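Local coordinates for protein choloylglycine hydrolase (Clostridium perfringens, PDB 2RG2) that hydrolyses the amide bond of glycine- and taurine-conjugated bile salts such as glycocholate and taurocholate, and can also act as an acyltransferase, at residues D61-F66 with F104-L109. The protein carries 1 engineered substitution. Numbering follows the deposited sequence.
With EDO (1,2-ethanediol), chain F.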
loop_
_atom_site.group_PDB
_atom_site.type_symbol
_atom_site.label_atom_id
_atom_site.label_comp_id
_atom_site.label_asym_id
_atom_site.label_seq_id
_atom_site.Cartn_x
_atom_site.Cartn_y
_atom_site.Cartn_z
ATOM N N ASP A 61 25.816 -33.904 -20.138
ATOM C CA ASP A 61 26.860 -34.694 -20.793
ATOM C C ASP A 61 28.168 -34.662 -19.999
ATOM O O ASP A 61 29.238 -34.351 -20.526
ATOM C CB ASP A 61 27.045 -34.235 -22.243
ATOM C CG ASP A 61 25.819 -34.522 -23.101
ATOM O OD1 ASP A 61 25.082 -35.484 -22.777
ATOM O OD2 ASP A 61 25.588 -33.790 -24.095
ATOM N N ASP A 62 28.045 -34.975 -18.712
ATOM C CA ASP A 62 29.151 -35.015 -17.761
ATOM C C ASP A 62 29.750 -33.654 -17.386
ATOM O O ASP A 62 30.650 -33.604 -16.562
ATOM C CB ASP A 62 30.226 -36.048 -18.168
ATOM C CG ASP A 62 29.894 -37.473 -17.687
ATOM O OD1 ASP A 62 28.861 -37.674 -16.996
ATOM O OD2 ASP A 62 30.684 -38.401 -17.976
ATOM N N TYR A 63 29.222 -32.561 -17.943
ATOM C CA TYR A 63 29.709 -31.207 -17.609
ATOM C C TYR A 63 28.820 -30.496 -16.568
ATOM O O TYR A 63 27.645 -30.276 -16.824
ATOM C CB TYR A 63 29.845 -30.332 -18.868
ATOM C CG TYR A 63 30.583 -29.025 -18.609
ATOM C CD1 TYR A 63 31.968 -29.009 -18.442
ATOM C CD2 TYR A 63 29.889 -27.816 -18.510
ATOM C CE1 TYR A 63 32.652 -27.828 -18.202
ATOM C CE2 TYR A 63 30.563 -26.624 -18.253
ATOM C CZ TYR A 63 31.947 -26.640 -18.100
ATOM O OH TYR A 63 32.639 -25.478 -17.846
ATOM N N PRO A 64 29.395 -30.116 -15.406
ATOM C CA PRO A 64 28.555 -29.523 -14.359
ATOM C C PRO A 64 28.233 -28.047 -14.617
ATOM O O PRO A 64 29.100 -27.292 -15.056
ATOM C CB PRO A 64 29.418 -29.674 -13.099
ATOM C CG PRO A 64 30.842 -29.603 -13.611
ATOM C CD PRO A 64 30.817 -30.177 -15.018
ATOM N N THR A 65 26.987 -27.648 -14.356
ATOM C CA THR A 65 26.599 -26.240 -14.374
ATOM C C THR A 65 25.831 -25.963 -13.078
ATOM O O THR A 65 25.099 -26.829 -12.618
ATOM C CB THR A 65 25.755 -25.880 -15.616
ATOM O OG1 THR A 65 25.589 -24.457 -15.702
ATOM C CG2 THR A 65 24.387 -26.514 -15.565
ATOM N N PHE A 66 25.998 -24.769 -12.516
ATOM C CA PHE A 66 25.396 -24.450 -11.214
ATOM C C PHE A 66 24.419 -23.284 -11.259
ATOM O O PHE A 66 24.598 -22.333 -12.034
ATOM C CB PHE A 66 26.485 -24.118 -10.197
ATOM C CG PHE A 66 27.364 -25.289 -9.839
ATOM C CD1 PHE A 66 28.497 -25.594 -10.611
ATOM C CD2 PHE A 66 27.099 -26.048 -8.713
ATOM C CE1 PHE A 66 29.336 -26.681 -10.264
ATOM C CE2 PHE A 66 27.930 -27.141 -8.362
ATOM C CZ PHE A 66 29.047 -27.441 -9.142
ATOM N N PHE A 104 29.139 -19.000 -15.886
ATOM C CA PHE A 104 29.628 -17.959 -14.995
ATOM C C PHE A 104 29.766 -18.447 -13.558
ATOM O O PHE A 104 30.776 -18.184 -12.911
ATOM C CB PHE A 104 28.752 -16.708 -15.088
ATOM C CG PHE A 104 29.274 -15.558 -14.295
ATOM C CD1 PHE A 104 30.222 -14.698 -14.847
ATOM C CD2 PHE A 104 28.820 -15.317 -13.001
ATOM C CE1 PHE A 104 30.717 -13.604 -14.116
ATOM C CE2 PHE A 104 29.321 -14.238 -12.258
ATOM C CZ PHE A 104 30.261 -13.382 -12.814
ATOM N N LEU A 105 28.757 -19.162 -13.061
ATOM C CA LEU A 105 28.781 -19.683 -11.694
ATOM C C LEU A 105 30.048 -20.494 -11.462
ATOM O O LEU A 105 30.821 -20.214 -10.541
ATOM C CB LEU A 105 27.543 -20.560 -11.428
ATOM C CG LEU A 105 26.787 -20.436 -10.091
ATOM C CD1 LEU A 105 27.691 -20.662 -8.903
ATOM C CD2 LEU A 105 26.097 -19.082 -9.999
ATOM N N LEU A 106 30.277 -21.484 -12.320
ATOM C CA LEU A 106 31.446 -22.335 -12.165
ATOM C C LEU A 106 32.752 -21.555 -12.356
ATOM O O LEU A 106 33.716 -21.800 -11.642
ATOM C CB LEU A 106 31.408 -23.509 -13.132
ATOM C CG LEU A 106 32.568 -24.505 -13.027
ATOM C CD1 LEU A 106 32.708 -25.116 -11.637
ATOM C CD2 LEU A 106 32.340 -25.605 -14.074
ATOM N N TRP A 107 32.769 -20.617 -13.295
ATOM C CA TRP A 107 33.976 -19.830 -13.558
ATOM C C TRP A 107 34.402 -19.053 -12.303
ATOM O O TRP A 107 35.589 -18.997 -11.964
ATOM C CB TRP A 107 33.741 -18.890 -14.738
ATOM C CG TRP A 107 34.856 -17.920 -14.992
ATOM C CD1 TRP A 107 35.995 -18.139 -15.740
ATOM C CD2 TRP A 107 34.924 -16.568 -14.535
ATOM N NE1 TRP A 107 36.770 -16.998 -15.753
ATOM C CE2 TRP A 107 36.141 -16.024 -15.016
ATOM C CE3 TRP A 107 34.093 -15.769 -13.739
ATOM C CZ2 TRP A 107 36.531 -14.704 -14.745
ATOM C CZ3 TRP A 107 34.481 -14.448 -13.466
ATOM C CH2 TRP A 107 35.698 -13.937 -13.971
ATOM N N VAL A 108 33.430 -18.462 -11.613
ATOM C CA VAL A 108 33.710 -17.779 -10.339
ATOM C C VAL A 108 34.255 -18.735 -9.271
ATOM O O VAL A 108 35.297 -18.452 -8.654
ATOM C CB VAL A 108 32.437 -17.046 -9.782
ATOM C CG1 VAL A 108 32.709 -16.486 -8.405
ATOM C CG2 VAL A 108 32.007 -15.921 -10.718
ATOM N N LEU A 109 33.537 -19.836 -9.020
ATOM C CA LEU A 109 33.832 -20.693 -7.859
ATOM C C LEU A 109 35.083 -21.541 -8.077
ATOM O O LEU A 109 35.823 -21.819 -7.132
ATOM C CB LEU A 109 32.636 -21.598 -7.530
ATOM C CG LEU A 109 31.352 -20.847 -7.180
ATOM C CD1 LEU A 109 30.254 -21.885 -6.945
ATOM C CD2 LEU A 109 31.568 -19.977 -5.920
HETATM C C1 EDO F . 20.690 -23.654 -13.460
HETATM O O1 EDO F . 21.897 -22.900 -13.623
HETATM C C2 EDO F . 21.011 -25.138 -13.587
HETATM O O2 EDO F . 22.405 -25.330 -13.343
HETATM O O HOH W 1 28.059 -22.924 -13.895
#
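Leu106 holds CG opposite its backbone N (chi1 -178°), and its two methyls reach strand 63-66. Phe66 sets CG opposite its own carbonyl carbon (chi1 -67°), which swings the ring so that its CE1 corner reaches Leu106. There CE1 lies 4.0 Å from Leu106 CD1, in an oblique approach. The other methyl, Leu106 CD2, is shared by two residues. It packs 3.8 Å from Tyr63 OH and 3.8 Å from Pro64 O, in van der Waals contact, with Pro64 CG a little farther off. The polar partner of the Tyr63 hydroxyl is Asn103 OD1, just before the helix, in a hydrogen bond. Leu105 packs at the end of the strand: its CG is 3.7 Å from Phe66 CB and close to Phe66 O. In this Ntn-hydrolase of the choloylglycine hydrolase family, strand 63-66 pairs antiparallel with strand 53-60, and the axis of helix segment 104-109 runs at 94° to that of strand 63-66. Ile32 of strand 28-32 touches Pro64, Phe66 and Leu106, so the apolar cluster continues into the sheet. One water bridges the backbones, accepting from Phe66 N and Leu106 N, each at 3.1 Å. The water thus satisfies both amides, and the second belongs to the first turn of the helix. The carbonyl of Phe66 accepts a weak hydrogen bond from an ethanediol, probably from the crystallisation liquor. The Leu105 side chain lies about 8 Å from that of Leu17, an engineered residue at a deoxycholate-binding position.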